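Side-chain contacts in sugar fermentation stimulation protein homolog (Pyrococcus furiosus, PDB 4DA2), which probably binds DNA, joining an OB-fold domain to a PD-(D/E)xK nuclease-like domain that holds two calcium ions in this crystal: residues F46-P49 with G50-G53; K86-E89 with K90-K94; S150-G153 with Q154-K158. The protein carries 1 engineered substitution. All coordinates share one frame; numbering follows the deposited sequence.

Interaction 1: F46-P49 with G50-G53; sequences FMIP and GRIG
Arg-51 lays the near part of its side chain alongside Ile-48, the two pointing the same way, with Arg-51 CG 3.6 Å from Ile-48 CB. The bend of the arginine chain about the CB-CG bond (chi2 -81°) accounts for the second touch: it brings the guanidinium back beside the isoleucine, whose CG2 sits over the rim of one face, 4.2 Å from Arg-51 NH1. That distance makes it a loose apolar cover for a flat cationic group, with no polar bond between the two side chains. The same methylenes also border carbonyl oxygens. Arg-51 CG is 3.3 Å from Ile-48 O, and Arg-51 CB is 3.8 Å from Phe-46 O.

The backbone explains why residues three apart meet. Ile-48 to Arg-51 form a type II beta turn, closed by the bond from Arg-51 N to Ile-48 O at 3.1 Å, with a fairly straight N-H...O angle of 163°. Gly-50 has a positive phi, and a CB there would collide with Pro-49 O, so the absence of a side chain fits the conformation. Just before the beta turn, Met-47 centres an inverse gamma turn whose bond, from Ile-48 N to Phe-46 O, is weak.

Two tight turns in succession thus deliver the chain to strand 52-57 of the OB domain, at the protein surface. Gly-50 and Arg-51 make backbone hydrogen bonds with Phe-15 of strand 11-18, Phe-46 meets the ring of Phe-70 on strand 65-72 with the planes about 20° apart, and Met-47 packs on both of these strands.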
# COMPACT_ATOMS: atom_id res chain seq x y z
N PHE A 46 -9.84 11.46 -0.93
CA PHE A 46 -9.25 11.60 -2.26
C PHE A 46 -10.29 11.63 -3.37
O PHE A 46 -10.13 12.39 -4.33
CB PHE A 46 -8.25 10.47 -2.58
CG PHE A 46 -6.93 10.59 -1.85
CD1 PHE A 46 -6.14 11.74 -1.98
CD2 PHE A 46 -6.49 9.57 -1.01
CE1 PHE A 46 -4.93 11.86 -1.30
CE2 PHE A 46 -5.28 9.68 -0.32
CZ PHE A 46 -4.50 10.83 -0.47
N MET A 47 -11.30 10.76 -3.24
CA MET A 47 -12.32 10.53 -4.29
C MET A 47 -13.38 11.60 -4.23
O MET A 47 -14.53 11.31 -3.89
CB MET A 47 -13.00 9.17 -4.08
CG MET A 47 -12.06 7.99 -3.97
SD MET A 47 -11.64 7.39 -5.60
CE MET A 47 -10.27 6.28 -5.25
N ILE A 48 -12.98 12.84 -4.54
CA ILE A 48 -13.85 14.01 -4.47
C ILE A 48 -13.90 14.63 -5.87
O ILE A 48 -12.86 14.89 -6.47
CB ILE A 48 -13.31 15.07 -3.43
CG1 ILE A 48 -13.23 14.46 -2.02
CG2 ILE A 48 -14.14 16.39 -3.45
CD1 ILE A 48 -14.53 14.36 -1.28
N PRO A 49 -15.12 14.85 -6.40
CA PRO A 49 -15.22 15.47 -7.74
C PRO A 49 -14.41 16.76 -7.83
O PRO A 49 -14.50 17.63 -6.95
CB PRO A 49 -16.73 15.72 -7.89
CG PRO A 49 -17.38 14.65 -7.05
CD PRO A 49 -16.44 14.46 -5.86
N GLY A 50 -13.56 16.86 -8.86
CA GLY A 50 -12.76 18.06 -9.08
C GLY A 50 -11.29 17.92 -8.68
O GLY A 50 -10.44 18.71 -9.12
N ARG A 51 -10.99 16.90 -7.87
CA ARG A 51 -9.61 16.65 -7.40
C ARG A 51 -8.72 16.16 -8.52
O ARG A 51 -9.16 15.41 -9.38
CB ARG A 51 -9.63 15.61 -6.27
CG ARG A 51 -10.19 16.12 -4.95
CD ARG A 51 -9.12 16.89 -4.18
NE ARG A 51 -9.42 17.01 -2.75
CZ ARG A 51 -10.22 17.93 -2.22
NH1 ARG A 51 -10.81 18.84 -2.99
NH2 ARG A 51 -10.43 17.93 -0.91
N ILE A 52 -7.46 16.59 -8.52
CA ILE A 52 -6.52 16.17 -9.53
C ILE A 52 -5.96 14.79 -9.20
O ILE A 52 -5.40 14.60 -8.13
CB ILE A 52 -5.37 17.18 -9.68
CG1 ILE A 52 -5.91 18.61 -9.92
CG2 ILE A 52 -4.40 16.73 -10.77
CD1 ILE A 52 -6.89 18.72 -11.12
N GLY A 53 -6.13 13.84 -10.13
CA GLY A 53 -5.50 12.51 -10.03
C GLY A 53 -4.43 12.37 -11.09
O GLY A 53 -4.20 13.28 -11.89

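Interaction 2: K86-E89 with K90-K94; sequences KAFE and KIIEK
Phe-88 and Ile-92 cross at a slant, one helical turn apart, with CG1 of the isoleucine over the ring and CD1 beyond its rim. Ile-92 CG1 stands above one face, 4.1 Å from the ring centroid and 25° off the normal, which qualifies as a CH-pi contact although it is displaced toward the rim. The ring atoms nearest are CE2 and CZ: Phe-88 CE2 lies 3.7 Å from Ile-92 CG1, and CD1 of the same isoleucine lies near CZ. The phenylalanine reaches this place because its CG is anti to the backbone N (chi1 -174°), while Ile-92 has CG1 anti to its own carbonyl carbon, and the two chains converge.

Beneath them runs regular alpha-helical bonding. Ile-92 N donates to Phe-88 O at 2.9 Å, nearly along the C=O axis, and the i to i+4 pattern repeats from Lys-86 to Glu-93. This is a later part of helix 81-93 in the PD-(D/E)xK-type domain, and its apolar side faces the larger mixed sheet: Phe-88 touches Leu-211, Val-130 and Thr-132, and Ile-91 touches Leu-211 and Leu-4, while Ile-92 meets Leu-100 of a loop.

The polar side is built differently. Glu-93 runs its extended side chain past the previous turn, its CG 3.4 Å from Glu-89 O, the oxygen that also accepts from Glu-93 N. Lys-90 CG lies 3.3 Å from Lys-86 O; beyond it the chain bends at chi2, and NZ makes a long salt bridge of 3.8 Å with Glu-93 OE1. Glu-89 leads elsewhere, its extended chain carrying OE2 to a hydrogen bond with Tyr-119 OH.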
# COMPACT_ATOMS: atom_id res chain seq x y z
N LYS A 86 4.83 -2.97 -6.22
CA LYS A 86 6.01 -2.92 -7.11
C LYS A 86 7.13 -2.13 -6.42
O LYS A 86 8.30 -2.50 -6.51
CB LYS A 86 5.67 -2.28 -8.46
CG LYS A 86 4.83 -3.16 -9.39
CD LYS A 86 4.92 -2.63 -10.82
CE LYS A 86 4.20 -3.54 -11.81
NZ LYS A 86 2.79 -3.12 -12.00
N ALA A 87 6.73 -1.06 -5.72
CA ALA A 87 7.67 -0.21 -4.94
C ALA A 87 8.30 -1.06 -3.82
O ALA A 87 9.53 -1.06 -3.64
CB ALA A 87 6.95 0.97 -4.36
N PHE A 88 7.47 -1.77 -3.07
CA PHE A 88 7.99 -2.73 -2.09
C PHE A 88 8.99 -3.74 -2.69
O PHE A 88 10.06 -3.97 -2.13
CB PHE A 88 6.85 -3.45 -1.31
CG PHE A 88 7.36 -4.33 -0.21
CD1 PHE A 88 7.93 -3.77 0.93
CD2 PHE A 88 7.29 -5.71 -0.31
CE1 PHE A 88 8.42 -4.56 1.94
CE2 PHE A 88 7.82 -6.51 0.69
CZ PHE A 88 8.37 -5.93 1.82
N GLU A 89 8.63 -4.35 -3.81
CA GLU A 89 9.50 -5.27 -4.53
C GLU A 89 10.85 -4.63 -4.92
O GLU A 89 11.87 -5.30 -4.90
CB GLU A 89 8.77 -5.85 -5.76
CG GLU A 89 7.64 -6.81 -5.33
CD GLU A 89 6.55 -7.04 -6.37
OE1 GLU A 89 6.82 -6.88 -7.57
OE2 GLU A 89 5.42 -7.39 -5.98
N LYS A 90 10.85 -3.34 -5.25
CA LYS A 90 12.10 -2.65 -5.54
C LYS A 90 12.94 -2.50 -4.29
O LYS A 90 14.17 -2.68 -4.32
CB LYS A 90 11.82 -1.29 -6.20
CG LYS A 90 11.28 -1.45 -7.62
CD LYS A 90 12.43 -1.75 -8.57
CE LYS A 90 11.91 -2.10 -9.91
NZ LYS A 90 13.00 -2.23 -10.91
N ILE A 91 12.28 -2.13 -3.19
CA ILE A 91 12.94 -2.09 -1.88
C ILE A 91 13.62 -3.43 -1.54
O ILE A 91 14.79 -3.46 -1.10
CB ILE A 91 11.96 -1.62 -0.79
CG1 ILE A 91 11.64 -0.14 -0.99
CG2 ILE A 91 12.52 -1.89 0.63
CD1 ILE A 91 10.51 0.36 -0.13
N ILE A 92 12.91 -4.53 -1.76
CA ILE A 92 13.48 -5.88 -1.55
C ILE A 92 14.67 -6.15 -2.50
O ILE A 92 15.75 -6.64 -2.07
CB ILE A 92 12.41 -7.00 -1.63
CG1 ILE A 92 11.34 -6.84 -0.52
CG2 ILE A 92 13.03 -8.44 -1.59
CD1 ILE A 92 11.86 -6.82 0.94
N GLU A 93 14.48 -5.84 -3.77
CA GLU A 93 15.49 -6.04 -4.82
C GLU A 93 16.78 -5.31 -4.50
O GLU A 93 17.87 -5.90 -4.60
CB GLU A 93 14.98 -5.53 -6.16
CG GLU A 93 14.21 -6.55 -6.96
CD GLU A 93 13.58 -5.96 -8.21
OE1 GLU A 93 14.26 -5.19 -8.93
OE2 GLU A 93 12.39 -6.28 -8.47
N LYS A 94 16.64 -4.05 -4.11
CA LYS A 94 17.79 -3.16 -3.87
C LYS A 94 18.37 -3.36 -2.46
O LYS A 94 19.35 -2.70 -2.08
CB LYS A 94 17.36 -1.70 -4.09
CG LYS A 94 17.10 -1.33 -5.55
CD LYS A 94 16.57 0.09 -5.64
CE LYS A 94 15.91 0.37 -6.98
NZ LYS A 94 16.87 0.47 -8.10

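Interaction 3: S150-G153 with Q154-K158; sequences SVRG and QRHIK
Four successive i to i+4 backbone bonds, from Gln-154 N to Ser-150 O through Ile-157 N to Gly-153 O, establish this as the first turns of alpha-helix 151-165. Ser-150 is its N-cap: OG accepts from Gly-153 N at 2.9 Å with an N-H...O angle of 152°. A CB on Gly-153 would be crowded by that hydroxyl.

His-156 lies beside Arg-152 and points the same way, its ring plane 75° from the guanidinium. Arg-152 O sits over the rim of one ring face, 3.4 Å from His-156 CG, while also accepting from His-156 N in the carbonyl plane. Farther out, Arg-152 CG reaches His-156 CE1 at 3.8 Å. On the polar side of the ring, His-156 ND1 is hydrogen-bonded to Lys-133 NZ. With an alanine here, Lys-133 would probably lose that partner and Arg-152 CG its aromatic neighbour.

Gln-154 stays close to the helix start, CG 3.1 Å from Ser-150 O, and its NE2 and Ser-150 N both hydrogen-bond to Asp-191 OD2. Across the exposed side, Val-151 has CG1 anti to the backbone N (chi1 -169°), which sets this methyl over one face of the Arg-155 guanidinium, 3.6 Å from Arg-155 NH2.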
# COMPACT_ATOMS: atom_id res chain seq x y z
N SER A 150 -12.15 -3.88 7.33
CA SER A 150 -11.59 -4.79 6.34
C SER A 150 -11.60 -6.18 6.94
O SER A 150 -10.83 -6.49 7.85
CB SER A 150 -10.16 -4.38 5.96
OG SER A 150 -9.61 -5.27 4.98
N VAL A 151 -12.52 -7.01 6.45
CA VAL A 151 -12.57 -8.40 6.88
C VAL A 151 -11.39 -9.17 6.32
O VAL A 151 -10.84 -10.03 7.01
CB VAL A 151 -13.89 -9.12 6.47
CG1 VAL A 151 -14.00 -10.47 7.16
CG2 VAL A 151 -15.10 -8.24 6.83
N ARG A 152 -11.07 -8.86 5.06
CA ARG A 152 -9.89 -9.36 4.37
C ARG A 152 -8.66 -9.12 5.26
O ARG A 152 -7.92 -10.05 5.53
CB ARG A 152 -9.76 -8.62 3.03
CG ARG A 152 -8.74 -9.14 2.05
CD ARG A 152 -8.54 -8.06 0.96
NE ARG A 152 -7.89 -8.54 -0.26
CZ ARG A 152 -8.41 -8.42 -1.48
NH1 ARG A 152 -9.59 -7.85 -1.68
NH2 ARG A 152 -7.73 -8.88 -2.52
N GLY A 153 -8.48 -7.88 5.72
CA GLY A 153 -7.36 -7.52 6.60
C GLY A 153 -7.38 -8.16 7.97
O GLY A 153 -6.33 -8.53 8.50
N GLN A 154 -8.57 -8.31 8.56
CA GLN A 154 -8.70 -9.03 9.82
C GLN A 154 -8.21 -10.47 9.67
O GLN A 154 -7.48 -10.95 10.52
CB GLN A 154 -10.14 -9.01 10.34
CG GLN A 154 -10.65 -7.64 10.76
CD GLN A 154 -12.15 -7.65 11.06
OE1 GLN A 154 -12.76 -8.70 11.20
NE2 GLN A 154 -12.75 -6.48 11.14
N ARG A 155 -8.59 -11.12 8.56
CA ARG A 155 -8.13 -12.47 8.23
C ARG A 155 -6.63 -12.55 8.08
O ARG A 155 -6.01 -13.45 8.59
CB ARG A 155 -8.79 -12.97 6.94
CG ARG A 155 -10.17 -13.56 7.16
CD ARG A 155 -10.72 -14.15 5.83
NE ARG A 155 -12.16 -13.97 5.73
CZ ARG A 155 -12.79 -13.32 4.75
NH1 ARG A 155 -12.11 -12.79 3.73
NH2 ARG A 155 -14.10 -13.22 4.79
N HIS A 156 -6.05 -11.60 7.35
CA HIS A 156 -4.61 -11.60 7.14
C HIS A 156 -3.86 -11.48 8.45
O HIS A 156 -2.90 -12.20 8.68
CB HIS A 156 -4.18 -10.49 6.19
CG HIS A 156 -4.65 -10.65 4.78
ND1 HIS A 156 -4.70 -9.60 3.90
CD2 HIS A 156 -5.09 -11.75 4.10
CE1 HIS A 156 -5.13 -10.04 2.72
NE2 HIS A 156 -5.40 -11.33 2.83
N ILE A 157 -4.29 -10.57 9.32
CA ILE A 157 -3.59 -10.36 10.60
C ILE A 157 -3.70 -11.62 11.48
O ILE A 157 -2.73 -12.02 12.16
CB ILE A 157 -4.04 -9.07 11.34
CG1 ILE A 157 -3.72 -7.84 10.47
CG2 ILE A 157 -3.31 -8.96 12.74
CD1 ILE A 157 -4.61 -6.59 10.76
N LYS A 158 -4.87 -12.27 11.44
CA LYS A 158 -5.06 -13.53 12.16
C LYS A 158 -4.11 -14.62 11.69
O LYS A 158 -3.54 -15.35 12.51
CB LYS A 158 -6.54 -13.97 12.15
CG LYS A 158 -7.42 -13.09 13.05
CD LYS A 158 -8.90 -13.50 12.98
CE LYS A 158 -9.73 -12.76 14.02
NZ LYS A 158 -11.16 -13.19 13.98

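Overall arrangement
The three local contacts follow one another along the chain without touching. Interaction 1 belongs to the OB domain; its centre is 29 Å from that of interaction 2 and 28 Å from that of interaction 3. Interactions 2 and 3 share the PD-(D/E)xK-type domain, with centres 24 Å apart and nearest atoms about 13 Å apart. The domain's two calcium sites share Asp-118, with Glu-109 as a further ligand of one and Glu-131 and Thr-132 of the other. The side chain of His-156 lies nearer a calcium ion (about 5 Å) than that of Phe-88 (about 9 Å). On strand 127-139, the consecutive residues Thr-132 and Lys-133 serve interactions 2 and 3 respectively.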